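PDB 1R5B: eukaryotic peptide chain release factor GTP-binding subunit from Schizosaccharomyces pombe, which belongs to the elongation factor Tu-like family of GTP-binding translation factors, with a P-loop nucleotide-binding domain followed by beta-rich domains. Local coordinates for residues S57-N62 with M229-Y234; I152-G157 with V186-M191. All coordinates share one frame; numbering follows the deposited sequence.

Interaction 1 of 2, residues S57-N62 with M229-Y234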
ATOM      1  N   SER A  57       9.895 -21.174  -6.678  1.00 39.89           N
ATOM      2  CA  SER A  57      11.282 -20.763  -6.528  1.00 39.97           C
ATOM      3  C   SER A  57      11.795 -20.167  -7.836  1.00 39.56           C
ATOM      4  O   SER A  57      12.564 -19.210  -7.806  1.00 40.10           O
ATOM      5  CB  SER A  57      12.160 -21.948  -6.081  1.00 40.58           C
ATOM      6  OG  SER A  57      11.411 -22.923  -5.336  1.00 41.60           O
ATOM      7  N   THR A  58      11.371 -20.704  -8.982  1.00 38.59           N
ATOM      8  CA  THR A  58      11.760 -20.100 -10.273  1.00 37.89           C
ATOM      9  C   THR A  58      10.954 -18.819 -10.618  1.00 37.34           C
ATOM     10  O   THR A  58      11.370 -18.040 -11.471  1.00 36.92           O
ATOM     11  CB  THR A  58      11.765 -21.145 -11.457  1.00 38.17           C
ATOM     12  OG1 THR A  58      11.136 -20.600 -12.629  1.00 37.54           O
ATOM     13  CG2 THR A  58      10.960 -22.406 -11.149  1.00 38.64           C
ATOM     14  N   LEU A  59       9.816 -18.604  -9.948  1.00 36.70           N
ATOM     15  CA  LEU A  59       9.050 -17.368 -10.065  1.00 36.03           C
ATOM     16  C   LEU A  59       9.750 -16.223  -9.329  1.00 35.52           C
ATOM     17  O   LEU A  59       9.874 -15.125  -9.860  1.00 35.45           O
ATOM     18  CB  LEU A  59       7.644 -17.553  -9.495  1.00 36.01           C
ATOM     19  CG  LEU A  59       6.674 -16.387  -9.677  1.00 36.20           C
ATOM     20  CD1 LEU A  59       6.409 -16.095 -11.148  1.00 36.11           C
ATOM     21  CD2 LEU A  59       5.382 -16.683  -8.969  1.00 36.92           C
ATOM     22  N   GLY A  60      10.197 -16.481  -8.107  1.00 34.81           N
ATOM     23  CA  GLY A  60      10.874 -15.470  -7.313  1.00 34.58           C
ATOM     24  C   GLY A  60      12.188 -15.057  -7.946  1.00 34.30           C
ATOM     25  O   GLY A  60      12.555 -13.879  -7.953  1.00 34.28           O
ATOM     26  N   GLY A  61      12.896 -16.035  -8.497  1.00 33.67           N
ATOM     27  CA  GLY A  61      14.142 -15.775  -9.180  1.00 33.15           C
ATOM     28  C   GLY A  61      13.931 -14.961 -10.439  1.00 32.83           C
ATOM     29  O   GLY A  61      14.697 -14.045 -10.736  1.00 32.71           O
ATOM     30  N   ASN A  62      12.887 -15.301 -11.184  1.00 32.38           N
ATOM     31  CA  ASN A  62      12.589 -14.625 -12.438  1.00 32.31           C
ATOM     32  C   ASN A  62      12.082 -13.191 -12.198  1.00 31.87           C
ATOM     33  O   ASN A  62      12.298 -12.292 -13.016  1.00 31.17           O
ATOM     34  CB  ASN A  62      11.590 -15.472 -13.230  1.00 32.58           C
ATOM     35  CG  ASN A  62      11.362 -14.959 -14.643  1.00 33.67           C
ATOM     36  OD1 ASN A  62      12.213 -15.109 -15.542  1.00 34.25           O
ATOM     37  ND2 ASN A  62      10.191 -14.359 -14.853  1.00 34.26           N
ATOM     38  N   MET A 229      -4.314 -15.533 -11.677  1.00 34.85           N
ATOM     39  CA  MET A 229      -3.524 -14.973 -12.775  1.00 34.75           C
ATOM     40  C   MET A 229      -2.662 -16.024 -13.441  1.00 34.89           C
ATOM     41  O   MET A 229      -1.951 -16.759 -12.758  1.00 34.77           O
ATOM     42  CB  MET A 229      -2.612 -13.871 -12.266  1.00 34.76           C
ATOM     43  CG  MET A 229      -3.031 -12.517 -12.776  1.00 34.37           C
ATOM     44  SD  MET A 229      -2.035 -11.212 -12.169  1.00 30.70           S
ATOM     45  CE  MET A 229      -2.143 -11.464 -10.508  1.00 30.89           C
ATOM     46  N   PRO A 230      -2.710 -16.090 -14.769  1.00 34.90           N
ATOM     47  CA  PRO A 230      -1.844 -16.999 -15.509  1.00 34.89           C
ATOM     48  C   PRO A 230      -0.486 -16.351 -15.665  1.00 34.87           C
ATOM     49  O   PRO A 230      -0.412 -15.131 -15.872  1.00 34.87           O
ATOM     50  CB  PRO A 230      -2.548 -17.127 -16.851  1.00 34.73           C
ATOM     51  CG  PRO A 230      -3.213 -15.816 -17.037  1.00 34.74           C
ATOM     52  CD  PRO A 230      -3.574 -15.316 -15.676  1.00 34.97           C
ATOM     53  N   VAL A 231       0.556 -17.153 -15.484  1.00 34.63           N
ATOM     54  CA  VAL A 231       1.926 -16.774 -15.785  1.00 34.58           C
ATOM     55  C   VAL A 231       2.713 -17.977 -16.300  1.00 34.86           C
ATOM     56  O   VAL A 231       2.263 -19.129 -16.249  1.00 34.28           O
ATOM     57  CB  VAL A 231       2.671 -16.235 -14.548  1.00 34.50           C
ATOM     58  CG1 VAL A 231       1.856 -15.169 -13.820  1.00 34.84           C
ATOM     59  CG2 VAL A 231       3.015 -17.360 -13.587  1.00 34.67           C
ATOM     60  N   SER A 232       3.907 -17.682 -16.798  1.00 35.32           N
ATOM     61  CA  SER A 232       4.929 -18.687 -17.018  1.00 35.41           C
ATOM     62  C   SER A 232       6.245 -18.126 -16.500  1.00 35.26           C
ATOM     63  O   SER A 232       6.793 -17.181 -17.064  1.00 35.00           O
ATOM     64  CB  SER A 232       5.044 -19.044 -18.495  1.00 35.49           C
ATOM     65  OG  SER A 232       6.243 -19.758 -18.727  1.00 36.18           O
ATOM     66  N   ALA A 233       6.740 -18.728 -15.425  1.00 35.32           N
ATOM     67  CA  ALA A 233       7.931 -18.264 -14.729  1.00 35.43           C
ATOM     68  C   ALA A 233       9.189 -18.573 -15.528  1.00 35.61           C
ATOM     69  O   ALA A 233      10.216 -17.910 -15.359  1.00 35.97           O
ATOM     70  CB  ALA A 233       8.013 -18.905 -13.341  1.00 35.22           C
ATOM     71  N   TYR A 234       9.109 -19.586 -16.386  1.00 35.72           N
ATOM     72  CA  TYR A 234      10.233 -19.970 -17.218  1.00 35.74           C
ATOM     73  C   TYR A 234      10.487 -18.857 -18.225  1.00 35.65           C
ATOM     74  O   TYR A 234      11.579 -18.301 -18.261  1.00 35.83           O
ATOM     75  CB  TYR A 234       9.971 -21.313 -17.921  1.00 35.97           C
ATOM     76  CG  TYR A 234      11.162 -21.837 -18.715  1.00 36.61           C
ATOM     77  CD1 TYR A 234      12.304 -22.306 -18.067  1.00 36.75           C
ATOM     78  CD2 TYR A 234      11.150 -21.845 -20.111  1.00 37.14           C
ATOM     79  CE1 TYR A 234      13.399 -22.768 -18.781  1.00 37.43           C
ATOM     80  CE2 TYR A 234      12.244 -22.316 -20.841  1.00 37.68           C
ATOM     81  CZ  TYR A 234      13.364 -22.774 -20.168  1.00 37.87           C
ATOM     82  OH  TYR A 234      14.451 -23.241 -20.872  1.00 38.73           O
TER

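Interaction 2 of 2, residues I152-G157 with V186-M191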
ATOM      1  N   ILE A 152       0.613 -22.483  -8.406  1.00 32.15           N
ATOM      2  CA  ILE A 152       0.072 -23.780  -8.814  1.00 31.93           C
ATOM      3  C   ILE A 152       0.530 -24.121 -10.232  1.00 32.01           C
ATOM      4  O   ILE A 152       0.540 -23.260 -11.103  1.00 32.58           O
ATOM      5  CB  ILE A 152      -1.470 -23.762  -8.757  1.00 31.61           C
ATOM      6  CG1 ILE A 152      -1.969 -23.498  -7.328  1.00 31.51           C
ATOM      7  CG2 ILE A 152      -2.049 -25.079  -9.277  1.00 32.29           C
ATOM      8  CD1 ILE A 152      -1.770 -24.651  -6.348  1.00 31.28           C
ATOM      9  N   SER A 153       0.918 -25.372 -10.458  1.00 31.98           N
ATOM     10  CA  SER A 153       1.282 -25.825 -11.791  1.00 32.08           C
ATOM     11  C   SER A 153       0.034 -26.146 -12.597  1.00 32.41           C
ATOM     12  O   SER A 153      -0.866 -26.830 -12.107  1.00 32.39           O
ATOM     13  CB  SER A 153       2.153 -27.073 -11.722  1.00 32.01           C
ATOM     14  OG  SER A 153       2.320 -27.627 -13.015  1.00 31.75           O
ATOM     15  N   ALA A 154       0.008 -25.674 -13.839  1.00 32.78           N
ATOM     16  CA  ALA A 154      -1.097 -25.923 -14.758  1.00 33.14           C
ATOM     17  C   ALA A 154      -0.853 -27.160 -15.616  1.00 33.62           C
ATOM     18  O   ALA A 154      -1.757 -27.614 -16.299  1.00 33.67           O
ATOM     19  CB  ALA A 154      -1.325 -24.715 -15.645  1.00 33.01           C
ATOM     20  N   ARG A 155       0.364 -27.696 -15.594  1.00 34.31           N
ATOM     21  CA  ARG A 155       0.690 -28.913 -16.343  1.00 34.92           C
ATOM     22  C   ARG A 155      -0.285 -30.055 -16.027  1.00 35.12           C
ATOM     23  O   ARG A 155      -0.633 -30.268 -14.871  1.00 35.15           O
ATOM     24  CB  ARG A 155       2.119 -29.357 -16.021  1.00 35.08           C
ATOM     25  CG  ARG A 155       2.621 -30.580 -16.812  1.00 36.38           C
ATOM     26  CD  ARG A 155       3.690 -31.395 -16.090  1.00 37.77           C
ATOM     27  NE  ARG A 155       4.818 -30.558 -15.668  1.00 39.29           N
ATOM     28  CZ  ARG A 155       6.104 -30.776 -15.951  1.00 41.37           C
ATOM     29  NH1 ARG A 155       6.494 -31.827 -16.680  1.00 42.63           N
ATOM     30  NH2 ARG A 155       7.020 -29.921 -15.498  1.00 41.99           N
ATOM     31  N   ARG A 156      -0.721 -30.782 -17.052  1.00 35.30           N
ATOM     32  CA  ARG A 156      -1.582 -31.945 -16.846  1.00 35.65           C
ATOM     33  C   ARG A 156      -0.807 -33.000 -16.061  1.00 35.31           C
ATOM     34  O   ARG A 156       0.391 -33.198 -16.294  1.00 35.32           O
ATOM     35  CB  ARG A 156      -2.068 -32.513 -18.190  1.00 36.16           C
ATOM     36  CG  ARG A 156      -2.996 -31.563 -18.952  1.00 37.45           C
ATOM     37  CD  ARG A 156      -3.683 -32.157 -20.187  1.00 38.62           C
ATOM     38  NE  ARG A 156      -4.335 -31.091 -20.946  1.00 40.54           N
ATOM     39  CZ  ARG A 156      -5.504 -30.520 -20.630  1.00 42.55           C
ATOM     40  NH1 ARG A 156      -6.216 -30.924 -19.573  1.00 43.03           N
ATOM     41  NH2 ARG A 156      -5.974 -29.532 -21.389  1.00 43.05           N
ATOM     42  N   GLY A 157      -1.489 -33.669 -15.133  1.00 34.90           N
ATOM     43  CA  GLY A 157      -0.831 -34.567 -14.192  1.00 34.77           C
ATOM     44  C   GLY A 157      -0.384 -33.871 -12.912  1.00 34.60           C
ATOM     45  O   GLY A 157      -0.780 -34.272 -11.827  1.00 34.54           O
ATOM     46  N   VAL A 186      -3.394 -16.263  -6.411  1.00 31.27           N
ATOM     47  CA  VAL A 186      -3.140 -17.608  -6.890  1.00 31.17           C
ATOM     48  C   VAL A 186      -2.591 -17.487  -8.305  1.00 31.10           C
ATOM     49  O   VAL A 186      -3.291 -17.034  -9.215  1.00 31.05           O
ATOM     50  CB  VAL A 186      -4.428 -18.453  -6.910  1.00 30.97           C
ATOM     51  CG1 VAL A 186      -4.181 -19.808  -7.590  1.00 31.90           C
ATOM     52  CG2 VAL A 186      -4.946 -18.656  -5.529  1.00 30.46           C
ATOM     53  N   VAL A 187      -1.342 -17.884  -8.477  1.00 30.87           N
ATOM     54  CA  VAL A 187      -0.658 -17.788  -9.755  1.00 31.34           C
ATOM     55  C   VAL A 187      -0.669 -19.169 -10.442  1.00 31.74           C
ATOM     56  O   VAL A 187      -0.137 -20.147  -9.920  1.00 31.47           O
ATOM     57  CB  VAL A 187       0.760 -17.217  -9.522  1.00 31.30           C
ATOM     58  CG1 VAL A 187       1.699 -17.598 -10.584  1.00 31.84           C
ATOM     59  CG2 VAL A 187       0.686 -15.682  -9.426  1.00 32.03           C
ATOM     60  N   ILE A 188      -1.340 -19.254 -11.584  1.00 31.93           N
ATOM     61  CA  ILE A 188      -1.382 -20.477 -12.358  1.00 32.24           C
ATOM     62  C   ILE A 188      -0.145 -20.468 -13.274  1.00 32.46           C
ATOM     63  O   ILE A 188      -0.115 -19.746 -14.273  1.00 32.60           O
ATOM     64  CB  ILE A 188      -2.688 -20.564 -13.200  1.00 32.39           C
ATOM     65  CG1 ILE A 188      -3.951 -20.428 -12.334  1.00 31.95           C
ATOM     66  CG2 ILE A 188      -2.726 -21.873 -13.993  1.00 32.64           C
ATOM     67  CD1 ILE A 188      -4.113 -21.459 -11.296  1.00 31.74           C
ATOM     68  N   ASN A 189       0.860 -21.277 -12.929  1.00 32.07           N
ATOM     69  CA  ASN A 189       2.173 -21.260 -13.581  1.00 31.23           C
ATOM     70  C   ASN A 189       2.280 -22.308 -14.695  1.00 31.41           C
ATOM     71  O   ASN A 189       1.405 -23.153 -14.841  1.00 30.96           O
ATOM     72  CB  ASN A 189       3.243 -21.495 -12.512  1.00 30.91           C
ATOM     73  CG  ASN A 189       4.655 -21.180 -12.991  1.00 29.87           C
ATOM     74  OD1 ASN A 189       5.626 -21.771 -12.520  1.00 27.28           O
ATOM     75  ND2 ASN A 189       4.774 -20.240 -13.910  1.00 26.18           N
ATOM     76  N   LYS A 190       3.352 -22.228 -15.483  1.00 31.49           N
ATOM     77  CA  LYS A 190       3.649 -23.178 -16.557  1.00 31.96           C
ATOM     78  C   LYS A 190       2.632 -23.161 -17.697  1.00 32.08           C
ATOM     79  O   LYS A 190       2.386 -24.185 -18.330  1.00 32.19           O
ATOM     80  CB  LYS A 190       3.808 -24.604 -16.012  1.00 32.04           C
ATOM     81  CG  LYS A 190       4.686 -24.715 -14.769  1.00 32.33           C
ATOM     82  CD  LYS A 190       5.084 -26.165 -14.533  1.00 33.11           C
ATOM     83  CE  LYS A 190       6.212 -26.319 -13.530  1.00 33.07           C
ATOM     84  NZ  LYS A 190       6.147 -27.665 -12.884  1.00 32.73           N
ATOM     85  N   MET A 191       2.069 -21.993 -17.984  1.00 32.34           N
ATOM     86  CA  MET A 191       1.087 -21.860 -19.058  1.00 32.75           C
ATOM     87  C   MET A 191       1.700 -22.118 -20.452  1.00 34.21           C
ATOM     88  O   MET A 191       0.981 -22.450 -21.391  1.00 34.67           O
ATOM     89  CB  MET A 191       0.426 -20.474 -19.009  1.00 32.16           C
ATOM     90  CG  MET A 191      -0.437 -20.214 -17.764  1.00 29.73           C
ATOM     91  SD  MET A 191      -1.888 -21.278 -17.568  1.00 23.67           S
ATOM     92  CE  MET A 191      -2.734 -21.030 -18.995  1.00 24.92           C
TER

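Interaction 1 of 2, residues S57-N62 with M229-Y234
Ala233 sets its methyl group against one flank of the helix that carries Thr58, Leu59 and Asn62, and this small side chain is the hub of the contact. Its CB lies 3.8 Å from Leu59 CA, so the loop comes down almost onto the helix backbone; the two CA atoms of Ala233 and Leu59 are 4.9 Å apart. Thr58 closes one side of the methyl, with OG1 3.6 Å from Ala233 CB. Leu59 closes another: its CG is anti to the backbone N (chi1 -174°), which carries the branch out along the loop, where CD1 touches Ala233 CB at 3.9 Å and reaches Val231 CG2 more loosely at 4.4 Å. One turn further along the helix, Asn62 meets the backbone of the same alanine. The Ala233 carbonyl oxygen stands over the flat face of the Asn62 amide, 3.2 Å from CG and nearly straight above it. OD1 and ND2 flank that point, and neither forms a hydrogen bond to the oxygen; the geometry is consistent with a dipolar contact between the oxygen and the amide carbon. The close fit therefore combines apolar touching with this one polar touch. Ser232 and Ala233 match the Ser-Ala of the G5 motif of GTP-binding domains, and the helix begins within the probable P-loop, of which Ser57 is part. The CB of Ser232 points away from the helix, and its OG hydrogen-bonds to Asp192 and Thr235. On the sheet side, Val187 of strand 184-189 touches both Leu59 and Val231, while Asn189 at the end of that strand packs on Val231 and Ala233. Thr58 and Asn62 also meet Glu79 and Met75 of helix 72-81, so helix 56-66 touches both that helix and the loop leaving strand 226-230.

Interaction 2 of 2, residues I152-G157 with V186-M191
Two neighbouring parallel strands of the P-loop NTPase sheet, joined by a beta-alpha-beta crossover, meet here where Ile152 and Ala154 bond to the strand end carrying Asn189-Lys190-Met191, the start of a sequence matching the NKxD (G4) motif of GTP-binding domains. Ile152 spans the partner strand in the parallel manner: its N donates to Val187 O at 2.9 Å in a straight bond, and its O accepts from Asn189 N at 2.7 Å. The backbone bonding continues one residue past the end of strand 147-153, where Ala154 N reaches Asn189 O at 3.1 Å, more bent (145°) and tilted 29° from the carbonyl plane. Beyond it the chains turn, with Lys190 at a positive phi of 65°. The side chains on the side of Ile188 are apolar: Ala154 CB packs on Ile188 CG2 at 3.6 Å and meets Met191 SD at 4.0 Å, while Leu210 of helix 200-218 touches both isoleucines. The Ser153 side is polar. The Lys190 chain stretches out past the serine, its CD 3.5 Å from Ser153 OG, to a cluster of charges. There its NZ hydrogen-bonds to Asp53 O and forms a salt bridge with Glu158, which also pairs with Arg155 NE and is hydrogen-bonded to Ser153 OG. That shared carboxylate, together with Glu193 bound to Arg155 NH2, would offset the repulsion between Lys190 NZ and Arg155 NH2, 3.6 Å apart. Ser153 OG also closes an ST turn, accepting from Arg155 N at 3.2 Å.

Both contacts are largely buried in the GTP-binding domain and lie about 10 Å apart between centres, but they hold it in different ways. Interaction 2 joins two strands inside the parallel sheet through backbone bonds, with a charged cluster at one end; interaction 1 lays a loop on a helix by methyl and probably dipolar contacts. Strand 184-189 connects them: Ile188 N and O make probable hydrogen bonds to Met229 O (2.8 Å) and Val231 N (2.9 Å), so the strand paired in interaction 2 also carries the strand whose exit loop forms interaction 1. The matches to the G4 and G5 motifs thus lie side by side at neighbouring strand ends.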